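Local coordinates for protein putative alpha-N-acetylgalactosaminidase (PDB 3CC1) that probably hydrolyses terminal alpha-linked N-acetylgalactosamine residues from glycans, as a glycoside hydrolase pairing a TIM-barrel domain with a C-terminal beta sandwich, at residues A[10-15]-A[340-345]; A[297-302]-A[421-426]; A[305-310]-A[357-362]; A[368-373]-A[427-432]; A[383-388]-A[412-417]. One frame throughout, in Å; residues are numbered along the deposited sequence.

Contact 1 (A[10-15]-A[340-345]); sequences LTPPMG and INQKSV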
# COMPACT_ATOMS: atom_id res chain seq x y z
N LEU A 10 -24.50 -28.06 0.82
CA LEU A 10 -23.31 -28.54 1.55
C LEU A 10 -22.64 -27.42 2.30
O LEU A 10 -22.78 -26.27 1.94
CB LEU A 10 -22.31 -29.20 0.61
CG LEU A 10 -22.92 -30.38 -0.19
CD1 LEU A 10 -21.96 -30.89 -1.23
CD2 LEU A 10 -23.46 -31.53 0.71
N THR A 11 -21.92 -27.81 3.35
CA THR A 11 -21.16 -26.91 4.16
C THR A 11 -19.69 -26.98 3.76
O THR A 11 -19.31 -27.77 2.89
CB THR A 11 -21.33 -27.27 5.64
OG1 THR A 11 -20.78 -28.57 5.86
CG2 THR A 11 -22.83 -27.23 6.04
N PRO A 12 -18.86 -26.10 4.31
CA PRO A 12 -17.45 -26.11 3.83
C PRO A 12 -16.80 -27.46 4.10
O PRO A 12 -17.00 -28.03 5.17
CB PRO A 12 -16.79 -25.01 4.64
CG PRO A 12 -17.92 -24.06 5.01
CD PRO A 12 -19.20 -24.88 5.07
N PRO A 13 -16.06 -28.01 3.12
CA PRO A 13 -15.38 -29.29 3.34
C PRO A 13 -14.42 -29.25 4.53
O PRO A 13 -13.70 -28.28 4.74
CB PRO A 13 -14.60 -29.49 2.02
CG PRO A 13 -15.38 -28.74 1.00
CD PRO A 13 -15.90 -27.52 1.73
N MSE A 14 -14.48 -30.33 5.29
CA MSE A 14 -13.55 -30.62 6.36
C MSE A 14 -12.88 -31.97 6.11
O MSE A 14 -13.55 -32.99 5.85
CB MSE A 14 -14.31 -30.68 7.70
CG MSE A 14 -14.92 -29.35 8.15
SE MSE A 14 -15.96 -29.52 9.74
CE MSE A 14 -14.62 -30.33 10.92
N GLY A 15 -11.56 -31.96 6.18
CA GLY A 15 -10.80 -33.15 5.91
C GLY A 15 -9.32 -33.00 6.09
O GLY A 15 -8.87 -32.15 6.83
N ILE A 340 -19.02 -22.51 14.14
CA ILE A 340 -18.89 -21.21 13.45
C ILE A 340 -18.64 -21.46 11.96
O ILE A 340 -19.34 -20.92 11.09
CB ILE A 340 -17.80 -20.29 14.08
CG1 ILE A 340 -18.18 -19.98 15.52
CG2 ILE A 340 -17.61 -19.01 13.28
CD1 ILE A 340 -17.08 -19.45 16.39
N ASN A 341 -17.64 -22.29 11.67
CA ASN A 341 -17.25 -22.60 10.27
C ASN A 341 -18.37 -23.29 9.49
O ASN A 341 -18.61 -23.04 8.29
CB ASN A 341 -16.01 -23.49 10.27
CG ASN A 341 -15.56 -23.88 8.85
OD1 ASN A 341 -15.90 -24.95 8.35
ND2 ASN A 341 -14.80 -23.00 8.22
N GLN A 342 -19.10 -24.15 10.19
CA GLN A 342 -20.07 -25.04 9.53
C GLN A 342 -21.53 -24.54 9.52
O GLN A 342 -22.35 -24.98 8.70
CB GLN A 342 -20.05 -26.44 10.17
CG GLN A 342 -18.77 -27.25 9.94
CD GLN A 342 -18.63 -27.69 8.49
OE1 GLN A 342 -19.35 -28.56 8.04
NE2 GLN A 342 -17.74 -27.04 7.76
N LYS A 343 -21.85 -23.65 10.47
CA LYS A 343 -23.24 -23.26 10.71
C LYS A 343 -23.56 -21.76 10.74
O LYS A 343 -24.71 -21.37 10.61
CB LYS A 343 -23.73 -23.90 12.02
CG LYS A 343 -23.78 -25.43 11.99
CD LYS A 343 -24.90 -25.95 11.07
CE LYS A 343 -24.86 -27.48 10.87
NZ LYS A 343 -24.01 -27.90 9.71
N SER A 344 -22.55 -20.92 10.94
CA SER A 344 -22.83 -19.48 11.11
C SER A 344 -23.20 -18.80 9.78
O SER A 344 -22.90 -19.28 8.69
CB SER A 344 -21.67 -18.78 11.82
OG SER A 344 -20.56 -18.63 10.97
N VAL A 345 -23.88 -17.66 9.91
CA VAL A 345 -24.30 -16.85 8.78
C VAL A 345 -23.93 -15.38 8.98
O VAL A 345 -23.46 -15.00 10.03
CB VAL A 345 -25.83 -17.00 8.54
CG1 VAL A 345 -26.16 -18.44 8.16
CG2 VAL A 345 -26.64 -16.51 9.81

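Contact 2 (A[297-302]-A[421-426]); sequences TKDEQL and PHQSMM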
# COMPACT_ATOMS: atom_id res chain seq x y z
N THR A 297 3.29 -20.55 16.42
CA THR A 297 3.15 -20.63 17.86
C THR A 297 1.70 -21.01 18.12
O THR A 297 0.84 -20.97 17.21
CB THR A 297 3.43 -19.29 18.55
OG1 THR A 297 2.44 -18.34 18.11
CG2 THR A 297 4.89 -18.79 18.30
N LYS A 298 1.41 -21.38 19.35
CA LYS A 298 0.02 -21.71 19.72
C LYS A 298 -0.93 -20.54 19.48
O LYS A 298 -2.03 -20.72 18.98
CB LYS A 298 -0.05 -22.14 21.17
CG LYS A 298 0.49 -23.55 21.39
CD LYS A 298 0.43 -23.96 22.85
CE LYS A 298 0.87 -25.42 22.97
NZ LYS A 298 0.71 -25.81 24.40
N ASP A 299 -0.48 -19.33 19.81
CA ASP A 299 -1.30 -18.15 19.56
C ASP A 299 -1.62 -18.01 18.05
O ASP A 299 -2.76 -17.67 17.64
CB ASP A 299 -0.63 -16.88 20.06
CG ASP A 299 -0.75 -16.67 21.57
OD1 ASP A 299 -1.55 -17.41 22.22
OD2 ASP A 299 -0.03 -15.76 22.07
N GLU A 300 -0.60 -18.21 17.23
CA GLU A 300 -0.76 -18.14 15.79
C GLU A 300 -1.67 -19.18 15.22
O GLU A 300 -2.41 -18.91 14.29
CB GLU A 300 0.62 -18.20 15.10
CG GLU A 300 1.41 -16.92 15.32
CD GLU A 300 2.89 -17.06 14.92
OE1 GLU A 300 3.37 -18.19 14.75
OE2 GLU A 300 3.58 -16.01 14.81
N GLN A 301 -1.58 -20.40 15.74
CA GLN A 301 -2.43 -21.51 15.32
C GLN A 301 -3.92 -21.16 15.58
O GLN A 301 -4.78 -21.34 14.71
CB GLN A 301 -2.03 -22.81 16.04
CG GLN A 301 -0.61 -23.36 15.68
CD GLN A 301 -0.22 -24.56 16.51
OE1 GLN A 301 -1.04 -25.47 16.72
NE2 GLN A 301 1.04 -24.58 17.00
N LEU A 302 -4.22 -20.65 16.77
CA LEU A 302 -5.60 -20.23 17.11
C LEU A 302 -6.05 -19.04 16.26
O LEU A 302 -7.17 -18.99 15.84
CB LEU A 302 -5.72 -19.85 18.57
CG LEU A 302 -5.54 -21.00 19.56
CD1 LEU A 302 -5.43 -20.45 20.96
CD2 LEU A 302 -6.66 -21.99 19.49
N PRO A 421 1.13 -10.18 20.91
CA PRO A 421 1.34 -10.14 19.47
C PRO A 421 0.89 -11.43 18.78
O PRO A 421 1.12 -12.52 19.27
CB PRO A 421 2.85 -9.91 19.33
CG PRO A 421 3.42 -10.05 20.68
CD PRO A 421 2.35 -9.87 21.67
N HIS A 422 0.15 -11.27 17.68
CA HIS A 422 -0.35 -12.39 16.88
C HIS A 422 -1.46 -13.17 17.55
O HIS A 422 -1.89 -14.18 17.04
CB HIS A 422 0.76 -13.37 16.50
CG HIS A 422 1.96 -12.72 15.90
ND1 HIS A 422 3.03 -13.44 15.40
CD2 HIS A 422 2.27 -11.41 15.69
CE1 HIS A 422 3.96 -12.61 14.96
NE2 HIS A 422 3.53 -11.37 15.13
N GLN A 423 -1.92 -12.68 18.70
CA GLN A 423 -2.94 -13.36 19.46
C GLN A 423 -4.32 -12.84 19.10
O GLN A 423 -4.53 -11.67 18.77
CB GLN A 423 -2.67 -13.22 20.96
CG GLN A 423 -3.63 -14.02 21.83
CD GLN A 423 -3.35 -13.93 23.30
OE1 GLN A 423 -3.12 -12.87 23.83
NE2 GLN A 423 -3.39 -15.07 23.98
N SER A 424 -5.30 -13.72 19.21
CA SER A 424 -6.65 -13.37 18.90
C SER A 424 -7.60 -13.93 19.98
O SER A 424 -7.21 -14.70 20.86
CB SER A 424 -7.07 -13.90 17.54
OG SER A 424 -6.95 -15.32 17.49
N MSE A 425 -8.84 -13.50 19.90
CA MSE A 425 -9.87 -14.03 20.76
C MSE A 425 -11.14 -14.23 20.00
O MSE A 425 -11.63 -13.30 19.32
CB MSE A 425 -10.12 -13.06 21.89
CG MSE A 425 -11.47 -13.34 22.49
SE MSE A 425 -11.25 -14.65 23.92
CE MSE A 425 -11.07 -13.02 24.94
N MSE A 426 -11.73 -15.42 20.13
CA MSE A 426 -13.04 -15.68 19.57
C MSE A 426 -14.12 -15.61 20.67
O MSE A 426 -14.07 -16.35 21.66
CB MSE A 426 -13.06 -17.04 18.87
CG MSE A 426 -14.39 -17.39 18.26
SE MSE A 426 -14.81 -16.35 16.70
CE MSE A 426 -13.97 -17.45 15.31
O HOH W 1 -4.61 -16.53 19.42
O HOH W 2 1.83 -14.36 20.96
O HOH W 3 -4.28 -17.45 22.05

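Contact 3 (A[305-310]-A[357-362]); sequences MNLWAI and VAWAAN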
# COMPACT_ATOMS: atom_id res chain seq x y z
N MSE A 305 -7.01 -20.51 12.96
CA MSE A 305 -8.27 -21.21 13.08
C MSE A 305 -9.44 -20.23 13.17
O MSE A 305 -10.51 -20.45 12.59
CB MSE A 305 -8.28 -22.15 14.28
CG MSE A 305 -7.35 -23.34 14.19
SE MSE A 305 -7.82 -24.55 12.73
CE MSE A 305 -9.53 -25.20 13.39
N ASN A 306 -9.22 -19.11 13.86
CA ASN A 306 -10.30 -18.14 14.10
C ASN A 306 -10.75 -17.48 12.79
O ASN A 306 -11.93 -17.33 12.53
CB ASN A 306 -9.87 -17.08 15.13
CG ASN A 306 -9.89 -17.61 16.56
OD1 ASN A 306 -10.65 -18.53 16.90
ND2 ASN A 306 -9.06 -17.03 17.42
N LEU A 307 -9.80 -17.08 11.96
CA LEU A 307 -10.10 -16.42 10.70
C LEU A 307 -10.74 -17.40 9.70
O LEU A 307 -11.74 -17.07 9.02
CB LEU A 307 -8.82 -15.78 10.09
CG LEU A 307 -9.00 -15.22 8.67
CD1 LEU A 307 -10.05 -14.11 8.71
CD2 LEU A 307 -7.66 -14.72 8.02
N TRP A 308 -10.16 -18.60 9.62
CA TRP A 308 -10.66 -19.66 8.75
C TRP A 308 -12.08 -20.04 9.16
O TRP A 308 -12.93 -20.23 8.32
CB TRP A 308 -9.79 -20.93 8.85
CG TRP A 308 -8.60 -21.09 7.90
CD1 TRP A 308 -8.33 -22.18 7.14
CD2 TRP A 308 -7.50 -20.17 7.66
NE1 TRP A 308 -7.16 -22.01 6.44
CE2 TRP A 308 -6.63 -20.79 6.75
CE3 TRP A 308 -7.20 -18.88 8.11
CZ2 TRP A 308 -5.47 -20.18 6.31
CZ3 TRP A 308 -6.02 -18.28 7.66
CH2 TRP A 308 -5.18 -18.93 6.77
N ALA A 309 -12.32 -20.13 10.45
CA ALA A 309 -13.69 -20.43 10.96
C ALA A 309 -14.70 -19.36 10.58
O ALA A 309 -15.72 -19.65 9.99
CB ALA A 309 -13.67 -20.61 12.49
N ILE A 310 -14.37 -18.11 10.88
CA ILE A 310 -15.32 -17.00 10.77
C ILE A 310 -15.60 -16.64 9.32
O ILE A 310 -16.65 -16.10 9.02
CB ILE A 310 -14.81 -15.75 11.54
CG1 ILE A 310 -15.99 -14.83 11.92
CG2 ILE A 310 -13.76 -14.99 10.73
CD1 ILE A 310 -16.56 -15.08 13.27
N VAL A 357 -7.88 -6.05 14.08
CA VAL A 357 -8.88 -6.51 13.15
C VAL A 357 -10.03 -7.19 13.88
O VAL A 357 -9.83 -7.89 14.87
CB VAL A 357 -8.27 -7.53 12.11
CG1 VAL A 357 -9.34 -7.95 11.11
CG2 VAL A 357 -7.03 -6.93 11.43
N ALA A 358 -11.24 -6.97 13.38
CA ALA A 358 -12.48 -7.61 13.92
C ALA A 358 -13.30 -8.20 12.78
O ALA A 358 -13.32 -7.63 11.68
CB ALA A 358 -13.30 -6.58 14.75
N TRP A 359 -13.84 -9.40 12.99
CA TRP A 359 -14.80 -10.04 12.08
C TRP A 359 -15.95 -10.53 12.99
O TRP A 359 -15.76 -10.68 14.20
CB TRP A 359 -14.21 -11.28 11.35
CG TRP A 359 -13.25 -10.98 10.24
CD1 TRP A 359 -12.00 -10.43 10.36
CD2 TRP A 359 -13.41 -11.27 8.86
NE1 TRP A 359 -11.42 -10.31 9.15
CE2 TRP A 359 -12.26 -10.82 8.20
CE3 TRP A 359 -14.42 -11.85 8.11
CZ2 TRP A 359 -12.08 -10.93 6.84
CZ3 TRP A 359 -14.27 -11.95 6.77
CH2 TRP A 359 -13.09 -11.49 6.14
N ALA A 360 -17.11 -10.76 12.40
CA ALA A 360 -18.29 -11.24 13.12
C ALA A 360 -19.14 -12.21 12.31
O ALA A 360 -19.07 -12.30 11.06
CB ALA A 360 -19.14 -10.04 13.58
N ALA A 361 -19.97 -12.95 13.03
CA ALA A 361 -20.99 -13.79 12.43
C ALA A 361 -22.12 -14.03 13.42
O ALA A 361 -22.02 -13.71 14.61
CB ALA A 361 -20.40 -15.16 11.92
N ASN A 362 -23.18 -14.62 12.90
CA ASN A 362 -24.36 -14.91 13.68
C ASN A 362 -24.64 -16.39 13.68
O ASN A 362 -24.52 -17.07 12.67
CB ASN A 362 -25.56 -14.12 13.15
CG ASN A 362 -25.46 -12.64 13.47
OD1 ASN A 362 -24.64 -11.93 12.92
ND2 ASN A 362 -26.23 -12.19 14.38

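Contact 4 (A[368-373]-A[427-432]); sequences AYVALF and LKLSPD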
# COMPACT_ATOMS: atom_id res chain seq x y z
N ALA A 368 -24.33 -14.51 18.62
CA ALA A 368 -23.40 -13.96 17.65
C ALA A 368 -21.96 -14.30 18.07
O ALA A 368 -21.71 -14.82 19.16
CB ALA A 368 -23.61 -12.47 17.51
N TYR A 369 -21.06 -14.06 17.13
CA TYR A 369 -19.64 -14.35 17.29
C TYR A 369 -18.84 -13.18 16.80
O TYR A 369 -19.19 -12.56 15.78
CB TYR A 369 -19.24 -15.60 16.47
CG TYR A 369 -20.02 -16.80 16.88
CD1 TYR A 369 -19.65 -17.52 18.01
CD2 TYR A 369 -21.12 -17.21 16.18
CE1 TYR A 369 -20.33 -18.58 18.40
CE2 TYR A 369 -21.82 -18.31 16.56
CZ TYR A 369 -21.41 -18.98 17.69
OH TYR A 369 -22.10 -20.08 18.15
N VAL A 370 -17.80 -12.84 17.57
CA VAL A 370 -16.86 -11.81 17.20
C VAL A 370 -15.44 -12.34 17.35
O VAL A 370 -15.06 -12.87 18.38
CB VAL A 370 -17.07 -10.49 18.03
CG1 VAL A 370 -15.96 -9.49 17.76
CG2 VAL A 370 -18.46 -9.86 17.74
N ALA A 371 -14.66 -12.19 16.29
CA ALA A 371 -13.25 -12.53 16.30
C ALA A 371 -12.43 -11.22 16.31
O ALA A 371 -12.55 -10.37 15.41
CB ALA A 371 -12.89 -13.41 15.06
N LEU A 372 -11.59 -11.11 17.33
CA LEU A 372 -10.69 -9.98 17.51
C LEU A 372 -9.23 -10.41 17.36
O LEU A 372 -8.82 -11.40 17.93
CB LEU A 372 -10.90 -9.34 18.91
CG LEU A 372 -12.31 -8.82 19.23
CD1 LEU A 372 -12.48 -8.48 20.74
CD2 LEU A 372 -12.69 -7.64 18.29
N PHE A 373 -8.44 -9.66 16.58
CA PHE A 373 -7.12 -10.10 16.20
C PHE A 373 -6.08 -9.00 16.41
O PHE A 373 -6.24 -7.90 15.90
CB PHE A 373 -7.08 -10.46 14.69
CG PHE A 373 -8.03 -11.55 14.26
CD1 PHE A 373 -9.29 -11.23 13.81
CD2 PHE A 373 -7.63 -12.87 14.23
CE1 PHE A 373 -10.14 -12.22 13.35
CE2 PHE A 373 -8.49 -13.87 13.79
CZ PHE A 373 -9.74 -13.53 13.34
N LEU A 427 -15.05 -14.67 20.50
CA LEU A 427 -16.11 -14.45 21.47
C LEU A 427 -17.44 -14.97 20.97
O LEU A 427 -17.75 -14.88 19.77
CB LEU A 427 -16.26 -12.96 21.80
CG LEU A 427 -15.03 -12.15 22.25
CD1 LEU A 427 -15.27 -10.68 22.09
CD2 LEU A 427 -14.70 -12.47 23.70
N LYS A 428 -18.19 -15.55 21.89
CA LYS A 428 -19.63 -15.77 21.70
C LYS A 428 -20.39 -14.75 22.50
O LYS A 428 -20.12 -14.54 23.68
CB LYS A 428 -20.05 -17.17 22.15
CG LYS A 428 -21.56 -17.44 21.97
CD LYS A 428 -21.92 -18.90 22.12
CE LYS A 428 -22.10 -19.34 23.55
NZ LYS A 428 -22.40 -20.83 23.59
N LEU A 429 -21.35 -14.11 21.84
CA LEU A 429 -22.20 -13.13 22.46
C LEU A 429 -23.57 -13.76 22.59
O LEU A 429 -24.22 -14.01 21.57
CB LEU A 429 -22.32 -11.88 21.59
CG LEU A 429 -21.16 -10.90 21.44
CD1 LEU A 429 -19.91 -11.62 21.06
CD2 LEU A 429 -21.47 -9.84 20.43
N SER A 430 -24.00 -14.06 23.80
CA SER A 430 -25.36 -14.57 23.95
C SER A 430 -26.25 -13.61 24.69
O SER A 430 -25.78 -12.73 25.40
CB SER A 430 -25.40 -16.00 24.56
OG SER A 430 -24.58 -16.14 25.68
N PRO A 431 -27.56 -13.76 24.51
CA PRO A 431 -28.49 -12.89 25.15
C PRO A 431 -28.32 -12.89 26.66
O PRO A 431 -28.03 -13.92 27.27
CB PRO A 431 -29.86 -13.43 24.76
CG PRO A 431 -29.64 -14.61 23.91
CD PRO A 431 -28.20 -14.85 23.75
N ASP A 432 -28.45 -11.72 27.23
CA ASP A 432 -28.31 -11.56 28.65
C ASP A 432 -29.44 -12.32 29.31
O ASP A 432 -30.61 -12.17 28.96
CB ASP A 432 -28.45 -10.10 29.03
CG ASP A 432 -28.05 -9.84 30.44
OD1 ASP A 432 -27.02 -10.41 30.87
OD2 ASP A 432 -28.75 -9.02 31.08

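Contact 5 (A[383-388]-A[412-417]); sequences QFRLDM and SESFQI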
# COMPACT_ATOMS: atom_id res chain seq x y z
N GLN A 383 -10.73 -3.33 21.04
CA GLN A 383 -12.01 -2.84 21.53
C GLN A 383 -13.14 -3.41 20.68
O GLN A 383 -12.97 -3.74 19.51
CB GLN A 383 -12.15 -1.32 21.41
CG GLN A 383 -10.99 -0.46 21.87
CD GLN A 383 -11.06 -0.02 23.33
OE1 GLN A 383 -12.15 0.16 23.92
NE2 GLN A 383 -9.87 0.18 23.92
N PHE A 384 -14.31 -3.41 21.27
CA PHE A 384 -15.48 -3.83 20.58
C PHE A 384 -16.72 -3.26 21.25
O PHE A 384 -16.77 -3.14 22.47
CB PHE A 384 -15.45 -5.38 20.50
CG PHE A 384 -16.77 -5.98 20.42
CD1 PHE A 384 -17.46 -5.96 19.25
CD2 PHE A 384 -17.30 -6.59 21.51
CE1 PHE A 384 -18.71 -6.49 19.20
CE2 PHE A 384 -18.54 -7.11 21.47
CZ PHE A 384 -19.26 -7.05 20.32
N ARG A 385 -17.70 -2.87 20.43
CA ARG A 385 -19.02 -2.42 20.93
C ARG A 385 -20.13 -3.14 20.20
O ARG A 385 -20.02 -3.53 19.03
CB ARG A 385 -19.23 -0.90 20.72
CG ARG A 385 -18.21 0.01 21.35
CD ARG A 385 -18.54 1.50 20.99
NE ARG A 385 -18.78 1.63 19.56
CZ ARG A 385 -17.85 1.84 18.63
NH1 ARG A 385 -16.59 2.02 18.97
NH2 ARG A 385 -18.19 1.83 17.37
N LEU A 386 -21.22 -3.33 20.91
CA LEU A 386 -22.38 -4.04 20.36
C LEU A 386 -22.94 -3.39 19.09
O LEU A 386 -23.46 -4.08 18.21
CB LEU A 386 -23.47 -4.20 21.43
CG LEU A 386 -23.10 -5.16 22.57
CD1 LEU A 386 -24.17 -5.18 23.72
CD2 LEU A 386 -22.85 -6.61 22.05
N ASP A 387 -22.83 -2.08 18.98
CA ASP A 387 -23.35 -1.35 17.80
C ASP A 387 -22.65 -1.75 16.50
O ASP A 387 -23.16 -1.52 15.43
CB ASP A 387 -23.36 0.18 17.99
CG ASP A 387 -22.00 0.76 18.45
OD1 ASP A 387 -21.03 0.72 17.66
OD2 ASP A 387 -21.93 1.27 19.58
N MSE A 388 -21.50 -2.38 16.60
CA MSE A 388 -20.77 -2.84 15.40
C MSE A 388 -21.36 -4.12 14.82
O MSE A 388 -21.05 -4.49 13.68
CB MSE A 388 -19.32 -3.17 15.77
CG MSE A 388 -18.49 -2.02 16.24
SE MSE A 388 -16.78 -2.73 16.90
CE MSE A 388 -15.94 -1.08 17.26
N SER A 412 -24.04 0.50 26.07
CA SER A 412 -23.35 1.75 26.37
C SER A 412 -21.87 1.57 26.70
O SER A 412 -21.21 2.55 27.05
CB SER A 412 -24.01 2.44 27.56
OG SER A 412 -24.04 1.57 28.69
N GLU A 413 -21.35 0.34 26.62
CA GLU A 413 -19.98 0.03 27.03
C GLU A 413 -19.09 -0.36 25.88
O GLU A 413 -19.54 -0.66 24.80
CB GLU A 413 -19.96 -1.12 28.04
CG GLU A 413 -20.84 -0.89 29.23
CD GLU A 413 -20.88 -2.07 30.21
OE1 GLU A 413 -21.01 -3.25 29.81
OE2 GLU A 413 -20.83 -1.78 31.42
N SER A 414 -17.79 -0.36 26.12
CA SER A 414 -16.83 -0.96 25.21
C SER A 414 -16.18 -2.14 25.85
O SER A 414 -15.79 -2.07 27.00
CB SER A 414 -15.70 -0.00 24.89
OG SER A 414 -16.18 0.97 24.01
N PHE A 415 -16.08 -3.22 25.13
CA PHE A 415 -15.28 -4.33 25.59
C PHE A 415 -13.83 -4.02 25.21
O PHE A 415 -13.57 -3.56 24.10
CB PHE A 415 -15.76 -5.63 24.94
CG PHE A 415 -14.92 -6.82 25.29
CD1 PHE A 415 -14.98 -7.40 26.54
CD2 PHE A 415 -14.03 -7.36 24.37
CE1 PHE A 415 -14.19 -8.50 26.85
CE2 PHE A 415 -13.25 -8.45 24.69
CZ PHE A 415 -13.34 -9.02 25.91
N GLN A 416 -12.92 -4.23 26.16
CA GLN A 416 -11.46 -4.11 25.90
C GLN A 416 -10.71 -5.33 26.35
O GLN A 416 -10.95 -5.88 27.42
CB GLN A 416 -10.89 -2.92 26.65
CG GLN A 416 -11.63 -1.63 26.36
CD GLN A 416 -10.93 -0.43 26.96
OE1 GLN A 416 -9.89 0.03 26.45
NE2 GLN A 416 -11.47 0.07 28.05
N ILE A 417 -9.81 -5.79 25.51
CA ILE A 417 -8.99 -6.94 25.85
C ILE A 417 -7.55 -6.71 25.38
O ILE A 417 -7.33 -6.32 24.26
CB ILE A 417 -9.58 -8.25 25.25
CG1 ILE A 417 -8.80 -9.47 25.71
CG2 ILE A 417 -9.63 -8.25 23.71
CD1 ILE A 417 -9.60 -10.72 25.58
O HOH W 4 -15.05 1.74 21.66
O HOH W 5 -21.25 -2.39 23.59

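Contact 1 (A[10-15]-A[340-345])
Gln342, in the last turn of helix 335-343, crosses Thr11 at about a right angle and slides past Pro12 in the opposite direction, its amide set against the segment that leads into barrel strand 14-17. With CG anti to the carbonyl carbon, beside the backbone N (chi1 -69°), the chain bends at chi2 and turns its amide to the other segment. Thr11 OG1 donates to Gln342 OE1 at 2.6 Å from above the carbonyl plane rather than along a lone pair. On the other end of the amide, Gln342 NE2 reaches Pro12 O at 2.9 Å, this time on a lone pair and nearly straight (162°). The same nitrogen gives its second N-H to Asn341 OD1 at 2.8 Å, exactly in the amide plane. Met14, a selenomethionine, crosses Gln342 obliquely, with SE 3.5 Å from Gln342 CD. The Pro12 ring packs through CG against Asn341 O, 3.5 Å away, and that carbonyl also accepts from His312; Asn341 ND2 is held by Ser313 O. Proline suits a place where its carbonyl is used while its own nitrogen has no hydrogen to satisfy. A glutamine amide, donor and acceptor in one flat group, can read both the hydroxyl and the backbone. With three bonds from one uncharged amide, its flip state is defined and the helix end is joined to the segment leading into the first barrel strand without a buried charge.

Contact 2 (A[297-302]-A[421-426])
A capping box opens helix 298-310 of the barrel domain, and one of its two residues also reaches the C-terminal beta sandwich. Within the box, Thr297 OG1 accepts from Glu300 N, while Thr297 N donates to Glu300 OE1 at 2.9 Å, meeting that oxygen from above the carboxylate plane. Glutamate suits the position because its second oxygen remains for the other domain: His422 ND1 donates to Glu300 OE2 at 2.7 Å. This His-carboxylate bond uses the anti lone pair, and ring and carboxylate lie only 11° from coplanar. The imidazole's far nitrogen, His422 NE2, bonds to Asp377, so the ring sits between two acidic residues, which would probably favour its protonated form.

Water carries most of the remaining polar contact, as befits a surface seam. One molecule links Asp299 O to Ser424 N, and another joins Asp299 OD1 to NE2 of Gln423, whose OE1 is bonded to Lys420 N. Asp299 also has a direct charged partner, since its OD2 forms a salt bridge with Lys420.

Packing is modest: Glu300 CG lies 3.8 Å from His422 CB, and the Gln423 methylenes pass obliquely across the Asp299 carboxylate. Between Asp299 OD2 and Pro421 O, a further water donates to both oxygens, each at 2.6 Å.

Contact 3 (A[305-310]-A[357-362])
Apolar packing carries the whole contact between the C-terminal end of helix 298-310 and strand 356-362, whose short segments run at 42° to each other with their axes 9.3 Å apart. Ile310 points at the strand and makes the broadest contact. Its CG1 lies anti to the backbone N (chi1 -157°), so the two branches divide the work: CG2 sits 3.8 Å from Trp359 CB, while CD1 extends along the strand to Ala361 CB at 4.1 Å. A beta-branched residue fits here because both arms can be filled at once, and the small Ala361 lets the longer arm come close to the strand backbone.

The one aromatic interaction is a CH-pi contact. Leu307 CD1 stands over a face of the Trp359 indole, 4.2 Å from the centroid of the five-membered ring and 20° off its normal. Phe349 meets the same tryptophan edge-to-face, and Phe254 of helix 247-262 packs on Leu307.

An alanine at Ile310 would probably loosen this interface, because the contacts to both Trp359 and Ala361 would be lost. All the touching residues are buried, and they make up a helix-on-sheet interface at which a barrel helix packs against the sandwich, as expected for the two-domain alpha-galactosidase architecture.

Contact 4 (A[368-373]-A[427-432])
Four backbone hydrogen bonds join strands 368-374 and 424-431 as antiparallel neighbours in the larger sheet of the C-terminal beta sandwich. Ala368 and Leu429 exchange two of them, and the one from Leu429 N to Ala368 O is short at 2.8 Å and nearly straight (176°). Val370 and Leu427 form the next hydrogen-bonded pair, with Leu427 N to Val370 O also at 2.8 Å. Tyr369 and Lys428 lie between them as a non-hydrogen-bonded pair, where Tyr369 CA approaches Leu427 O at 3.2 Å in a CA-H...O contact.

The face bearing Ala368, Val370, Leu427 and Leu429 is buried against the second sheet, with Phe384 covering Val370 and Leu429. Branched aliphatic residues suit it, since their methyl groups mesh across the strands: Val370 CG2 is 4.0 Å from Leu429 CD1, and Leu372 CD1 is 3.8 Å from Leu427 CD1.

On the other face Tyr369 and Lys428 lie side by side, pointing the same way. Lysine fits this partly exposed face because its methylenes can run beside the ring while NZ hydrogen-bonds a bound polyethylene glycol, P33, probably from the crystallisation liquor. Tyr369 OH is taken by Glu367, and Lys428 CG lies 3.9 Å from Tyr369 CE1.

Contact 5 (A[383-388]-A[412-417])
With CG anti to the carbonyl carbon in both Gln383 (chi1 -46°) and Gln416 (chi1 -53°), the two chains, which leave the same face as a non-hydrogen-bonded pair, run side by side. Gln383 then bends at chi2, bringing NE2 within 2.5 Å of Gln416 OE1; this unusually short, bent bond (145°) arrives from above the carbonyl plane. Uncharged amides suit this largely exposed pair, one giving an N-H and the other its carbonyl oxygen. Next along the strands, Phe384 and Phe415 form an antiparallel hydrogen-bonded pair, with Phe415 N to Phe384 O at 2.7 Å and their side chains on the other face. Strands 380-384 and 415-419 thus make the two-stranded sheet of the C-terminal beta sandwich, whose phenylalanines face the larger sheet. Phe415 CB meets the edge of the Phe384 ring, 3.9 Å from CD2. Past the pair, Arg385 NH1 and Ser414 OG share a water, and Arg385 grips Asp387 side-on through NE and NH2, the latter 3.1 Å from OD1. An alanine at Arg385 would probably leave the Asp387 carboxylate less firmly held and weaken the subunit contact, since NH2 also bonds to Ile264 O of the second subunit.

In the fold
Contacts 3 and 4 are the buried ones, contact 2 lies at the surface, and contacts 1 and 5 fall between. Contacts 2 and 3 use successive parts of helix 298-310 against the same sheet: near the helix start the seam is polar and watered, and toward its end it turns apolar. Contact 4 supplies the sheet's own backbone ladder, linked directly to contact 3 by the probable bond from Tyr369 N to Ala361 O. Contact 5 belongs to the opposing sheet, and its Phe384 and Phe415 pack on the leucines of contact 4. Contact 1 works through a glutamine amide, a hydroxyl and a backbone carbonyl, and meets contact 3 where Val345 N probably bonds to Asn362 O.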